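Putative aspartate aminotransferase (Thermus thermophilus, PDB 1IUG) probably transfers amino groups between amino acids and 2-oxo acids, using pyridoxal 5'-phosphate bound to a lysine, as a class-V aminotransferase. Local coordinates at residues A158-S163 with D177-G182; A170-G175 with L198-L203. All coordinates share one frame; numbering follows the deposited sequence.

Overall arrangement
Contact 1 lies within the seven-stranded sheet of the pyridoxal-phosphate domain, pairing the parallel strands 155-159 and 178-182 about 5 Å from the centre of the chain (centre to centre) and carrying Asp159 beside the cofactor ring. Contact 2 lies about 17 Å from that centre, away from the annotated sites, where the loop before strand 178-182 meets the end of strand 193-198 and the start of helix 200-204. The two contact centres are about 12 Å apart and their segments alternate along the chain. Asp177 joins them: its OD1 forms a 2.8 Å salt bridge with Arg201 NH1, and its O lies 2.9 Å from Ser199 OG, a probable hydrogen bond.

Contact 1: residues A158-S163 with D177-G182; sequences ADMVTS and DAAASG
Two neighbouring parallel strands of the central sheet in the fold type I pyridoxal-phosphate domain meet here, 158-159 ending where 178-182 runs on. Ala158 N donates to Ala178 O (2.7 Å) in the carbonyl plane, and Ala158 O receives Ala180 N (2.9 Å) nearly along its C=O axis. Met160 N continues the pairing to Ala180 O at 2.8 Å. Beyond it strand 155-159 has ended and the backbone turns off: Asp159 OD1 accepts Val161 N (2.9 Å, 163° at the hydrogen), closing an Asx turn that fixes the carboxylate. The other oxygen, OD2, is close to pyridine N1 of the modified residue at position 185, the usual place of the family's cofactor-facing aspartate, which would probably favour a protonated ring. Met160, extended beyond CG, lays SD against Ala179 CB at 3.6 Å. With Val161 CG1 anti to the backbone N (chi1 178°), CG2 lies beside that N and rests on Ser181 CA at 3.6 Å. Ser181 OG makes a weak bond to Met160 O. Ala180 packs on Ala63 and Asp159 on Met64 of helix 60-71; Phe47 of helix 30-47 touches Ala179 and Ser181, while strand 124-128 flanks 155-159 on its other side.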
loop_
_atom_site.group_PDB
_atom_site.type_symbol
_atom_site.label_atom_id
_atom_site.label_comp_id
_atom_site.label_asym_id
_atom_site.label_seq_id
_atom_site.Cartn_x
_atom_site.Cartn_y
_atom_site.Cartn_z
ATOM N N ALA A 158 19.848 3.079 -4.052
ATOM C CA ALA A 158 19.478 2.804 -5.436
ATOM C C ALA A 158 18.037 2.375 -5.687
ATOM O O ALA A 158 17.408 1.717 -4.858
ATOM C CB ALA A 158 20.421 1.773 -6.023
ATOM N N ASP A 159 17.524 2.791 -6.839
ATOM C CA ASP A 159 16.184 2.438 -7.280
ATOM C C ASP A 159 16.420 1.232 -8.185
ATOM O O ASP A 159 16.982 1.372 -9.271
ATOM C CB ASP A 159 15.566 3.597 -8.080
ATOM C CG ASP A 159 14.210 3.243 -8.725
ATOM O OD1 ASP A 159 13.928 2.059 -9.007
ATOM O OD2 ASP A 159 13.426 4.173 -8.986
ATOM N N MET A 160 16.033 0.051 -7.711
ATOM C CA MET A 160 16.189 -1.183 -8.476
ATOM C C MET A 160 14.816 -1.762 -8.820
ATOM O O MET A 160 14.657 -2.983 -8.949
ATOM C CB MET A 160 16.998 -2.211 -7.676
ATOM C CG MET A 160 18.474 -1.873 -7.486
ATOM S SD MET A 160 19.293 -3.143 -6.484
ATOM C CE MET A 160 20.945 -2.539 -6.427
ATOM N N VAL A 161 13.830 -0.880 -8.988
ATOM C CA VAL A 161 12.469 -1.304 -9.295
ATOM C C VAL A 161 12.360 -2.121 -10.570
ATOM O O VAL A 161 11.611 -3.100 -10.599
ATOM C CB VAL A 161 11.464 -0.128 -9.303
ATOM C CG1 VAL A 161 10.084 -0.627 -9.685
ATOM C CG2 VAL A 161 11.395 0.514 -7.919
ATOM N N THR A 162 13.083 -1.730 -11.623
ATOM C CA THR A 162 13.048 -2.499 -12.870
ATOM C C THR A 162 14.351 -3.230 -13.190
ATOM O O THR A 162 14.641 -3.509 -14.353
ATOM C CB THR A 162 12.591 -1.673 -14.103
ATOM O OG1 THR A 162 13.406 -0.511 -14.253
ATOM C CG2 THR A 162 11.135 -1.275 -13.970
ATOM N N SER A 163 15.161 -3.487 -12.165
ATOM C CA SER A 163 16.399 -4.239 -12.347
ATOM C C SER A 163 16.315 -5.547 -11.547
ATOM O O SER A 163 16.884 -6.563 -11.951
ATOM C CB SER A 163 17.634 -3.421 -11.951
ATOM O OG SER A 163 17.614 -3.038 -10.589
ATOM N N ASP A 177 24.473 0.592 -0.665
ATOM C CA ASP A 177 24.092 0.415 0.733
ATOM C C ASP A 177 22.617 0.099 0.940
ATOM O O ASP A 177 22.260 -0.655 1.842
ATOM C CB ASP A 177 24.485 1.649 1.545
ATOM C CG ASP A 177 25.970 1.934 1.473
ATOM O OD1 ASP A 177 26.743 1.132 2.029
ATOM O OD2 ASP A 177 26.364 2.937 0.839
ATOM N N ALA A 178 21.765 0.663 0.092
ATOM C CA ALA A 178 20.328 0.435 0.201
ATOM C C ALA A 178 19.667 0.499 -1.166
ATOM O O ALA A 178 20.128 1.210 -2.062
ATOM C CB ALA A 178 19.697 1.455 1.149
ATOM N N ALA A 179 18.570 -0.232 -1.313
ATOM C CA ALA A 179 17.857 -0.268 -2.577
ATOM C C ALA A 179 16.351 -0.394 -2.378
ATOM O O ALA A 179 15.884 -0.869 -1.342
ATOM C CB ALA A 179 18.373 -1.419 -3.433
ATOM N N ALA A 180 15.598 0.054 -3.376
ATOM C CA ALA A 180 14.146 -0.023 -3.336
ATOM C C ALA A 180 13.641 -0.693 -4.610
ATOM O O ALA A 180 14.230 -0.549 -5.682
ATOM C CB ALA A 180 13.539 1.370 -3.198
ATOM N N SER A 181 12.573 -1.467 -4.467
ATOM C CA SER A 181 11.955 -2.147 -5.588
ATOM C C SER A 181 10.465 -2.277 -5.301
ATOM O O SER A 181 9.999 -1.885 -4.230
ATOM C CB SER A 181 12.578 -3.525 -5.806
ATOM O OG SER A 181 12.112 -4.087 -7.021
ATOM N N GLY A 182 9.726 -2.810 -6.270
ATOM C CA GLY A 182 8.293 -2.984 -6.122
ATOM C C GLY A 182 7.847 -4.343 -6.627
ATOM O O GLY A 182 8.645 -5.111 -7.165
#

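Contact 2: residues A170-G175 with L198-L203; sequences ALEAMG and LSPRAL
Residues 172-174 form a short 3-10 turn in the loop between strands 155-159 and 178-182, facing the point where strand 193-198 gives way to helix 200-204, with Ser199 as the helix N-cap. The backbones approach to 6.3 Å between Glu172 CA and Ser199 CA, and no hydrogen bond crosses between the segments. Met174 N to Leu171 O (2.9 Å) and Gly175 N to Glu172 O (3.0 Å) close the 3-10 turn. The contact sits at the end of interior strands of the large sheet in the fold type I cofactor domain. Leu171, its chi1 of -113° away from the staggered positions, sends CD2 against the strand end: the methyl is 3.6 Å from Ser199 N and also meets the carbonyl carbon of Leu198. The same side chain touches Ala179 of the sheet. Glu172 bends at chi2 (-93°), so that its carboxylate reaches over Ser199 and Pro200, the two side chains of Glu172 and Pro200 crossing at about a right angle. One oxygen, OE2, lies 3.4 Å from Ser199 CB, and the other, OE1, 3.5 Å from Pro200 CD. These are contacts with carbon; the polar needs of the carboxylate are met by Glu50 N at OE1 and Thr49 OG1 at OE2, so that it ties the loop at 49-50 to this corner. Ser199 OG has Asp177 O, just before strand 178-182, as its other partner. The capping bond runs from Ala202 N to Ser199 OG, long at 3.3 Å but nearly straight, with 164° at the hydrogen.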
loop_
_atom_site.group_PDB
_atom_site.type_symbol
_atom_site.label_atom_id
_atom_site.label_comp_id
_atom_site.label_asym_id
_atom_site.label_seq_id
_atom_site.Cartn_x
_atom_site.Cartn_y
_atom_site.Cartn_z
ATOM N N ALA A 170 22.896 -6.587 -6.830
ATOM C CA ALA A 170 23.529 -6.923 -5.559
ATOM C C ALA A 170 23.610 -5.637 -4.761
ATOM O O ALA A 170 23.513 -4.547 -5.325
ATOM C CB ALA A 170 24.923 -7.493 -5.779
ATOM N N LEU A 171 23.725 -5.753 -3.445
ATOM C CA LEU A 171 23.840 -4.567 -2.613
ATOM C C LEU A 171 25.304 -4.246 -2.326
ATOM O O LEU A 171 25.966 -3.602 -3.143
ATOM C CB LEU A 171 23.042 -4.722 -1.321
ATOM C CG LEU A 171 21.843 -3.776 -1.201
ATOM C CD1 LEU A 171 20.936 -3.936 -2.404
ATOM C CD2 LEU A 171 21.080 -4.070 0.075
ATOM N N GLU A 172 25.821 -4.730 -1.197
ATOM C CA GLU A 172 27.207 -4.464 -0.817
ATOM C C GLU A 172 28.242 -4.883 -1.860
ATOM O O GLU A 172 29.255 -4.206 -2.031
ATOM C CB GLU A 172 27.542 -5.058 0.566
ATOM C CG GLU A 172 27.170 -6.525 0.789
ATOM C CD GLU A 172 25.792 -6.716 1.422
ATOM O OE1 GLU A 172 25.646 -7.612 2.278
ATOM O OE2 GLU A 172 24.850 -5.987 1.063
ATOM N N ALA A 173 27.968 -5.960 -2.591
ATOM C CA ALA A 173 28.891 -6.435 -3.619
ATOM C C ALA A 173 29.029 -5.433 -4.768
ATOM O O ALA A 173 30.021 -5.450 -5.488
ATOM C CB ALA A 173 28.451 -7.786 -4.145
ATOM N N MET A 174 28.026 -4.576 -4.948
ATOM C CA MET A 174 28.068 -3.558 -5.997
ATOM C C MET A 174 28.341 -2.173 -5.408
ATOM O O MET A 174 28.298 -1.170 -6.120
ATOM C CB MET A 174 26.758 -3.527 -6.798
ATOM C CG MET A 174 26.464 -4.795 -7.592
ATOM S SD MET A 174 25.285 -4.541 -8.959
ATOM C CE MET A 174 24.063 -3.548 -8.198
ATOM N N GLY A 175 28.629 -2.129 -4.109
ATOM C CA GLY A 175 28.898 -0.864 -3.443
ATOM C C GLY A 175 27.638 -0.107 -3.047
ATOM O O GLY A 175 27.705 1.041 -2.611
ATOM N N LEU A 198 18.248 -3.223 2.918
ATOM C CA LEU A 198 19.294 -2.524 3.652
ATOM C C LEU A 198 20.481 -3.438 3.939
ATOM O O LEU A 198 20.327 -4.503 4.538
ATOM C CB LEU A 198 18.737 -1.998 4.981
ATOM C CG LEU A 198 17.540 -1.042 4.919
ATOM C CD1 LEU A 198 16.842 -0.994 6.259
ATOM C CD2 LEU A 198 17.991 0.342 4.480
ATOM N N SER A 199 21.665 -3.008 3.513
ATOM C CA SER A 199 22.893 -3.763 3.744
ATOM C C SER A 199 23.273 -3.621 5.223
ATOM O O SER A 199 22.725 -2.765 5.934
ATOM C CB SER A 199 24.025 -3.202 2.872
ATOM O OG SER A 199 24.398 -1.902 3.300
ATOM N N PRO A 200 24.198 -4.471 5.714
ATOM C CA PRO A 200 24.619 -4.394 7.121
ATOM C C PRO A 200 25.126 -2.991 7.454
ATOM O O PRO A 200 24.833 -2.443 8.515
ATOM C CB PRO A 200 25.742 -5.431 7.189
ATOM C CG PRO A 200 25.279 -6.472 6.205
ATOM C CD PRO A 200 24.825 -5.624 5.040
ATOM N N ARG A 201 25.835 -2.405 6.494
ATOM C CA ARG A 201 26.399 -1.061 6.587
ATOM C C ARG A 201 25.262 -0.065 6.873
ATOM O O ARG A 201 25.323 0.711 7.831
ATOM C CB ARG A 201 27.065 -0.747 5.239
ATOM C CG ARG A 201 28.357 0.072 5.228
ATOM C CD ARG A 201 28.215 1.456 5.807
ATOM N NE ARG A 201 29.303 2.333 5.363
ATOM C CZ ARG A 201 29.277 3.071 4.255
ATOM N NH1 ARG A 201 28.221 3.051 3.457
ATOM N NH2 ARG A 201 30.294 3.866 3.963
ATOM N N ALA A 202 24.206 -0.135 6.065
ATOM C CA ALA A 202 23.050 0.750 6.195
ATOM C C ALA A 202 22.257 0.551 7.489
ATOM O O ALA A 202 21.716 1.507 8.043
ATOM C CB ALA A 202 22.133 0.596 4.985
ATOM N N LEU A 203 22.201 -0.689 7.968
ATOM C CA LEU A 203 21.474 -1.013 9.192
ATOM C C LEU A 203 22.020 -0.282 10.418
ATOM O O LEU A 203 21.256 0.124 11.294
ATOM C CB LEU A 203 21.468 -2.528 9.429
ATOM C CG LEU A 203 20.636 -3.376 8.458
ATOM C CD1 LEU A 203 20.924 -4.857 8.662
ATOM C CD2 LEU A 203 19.152 -3.090 8.647
#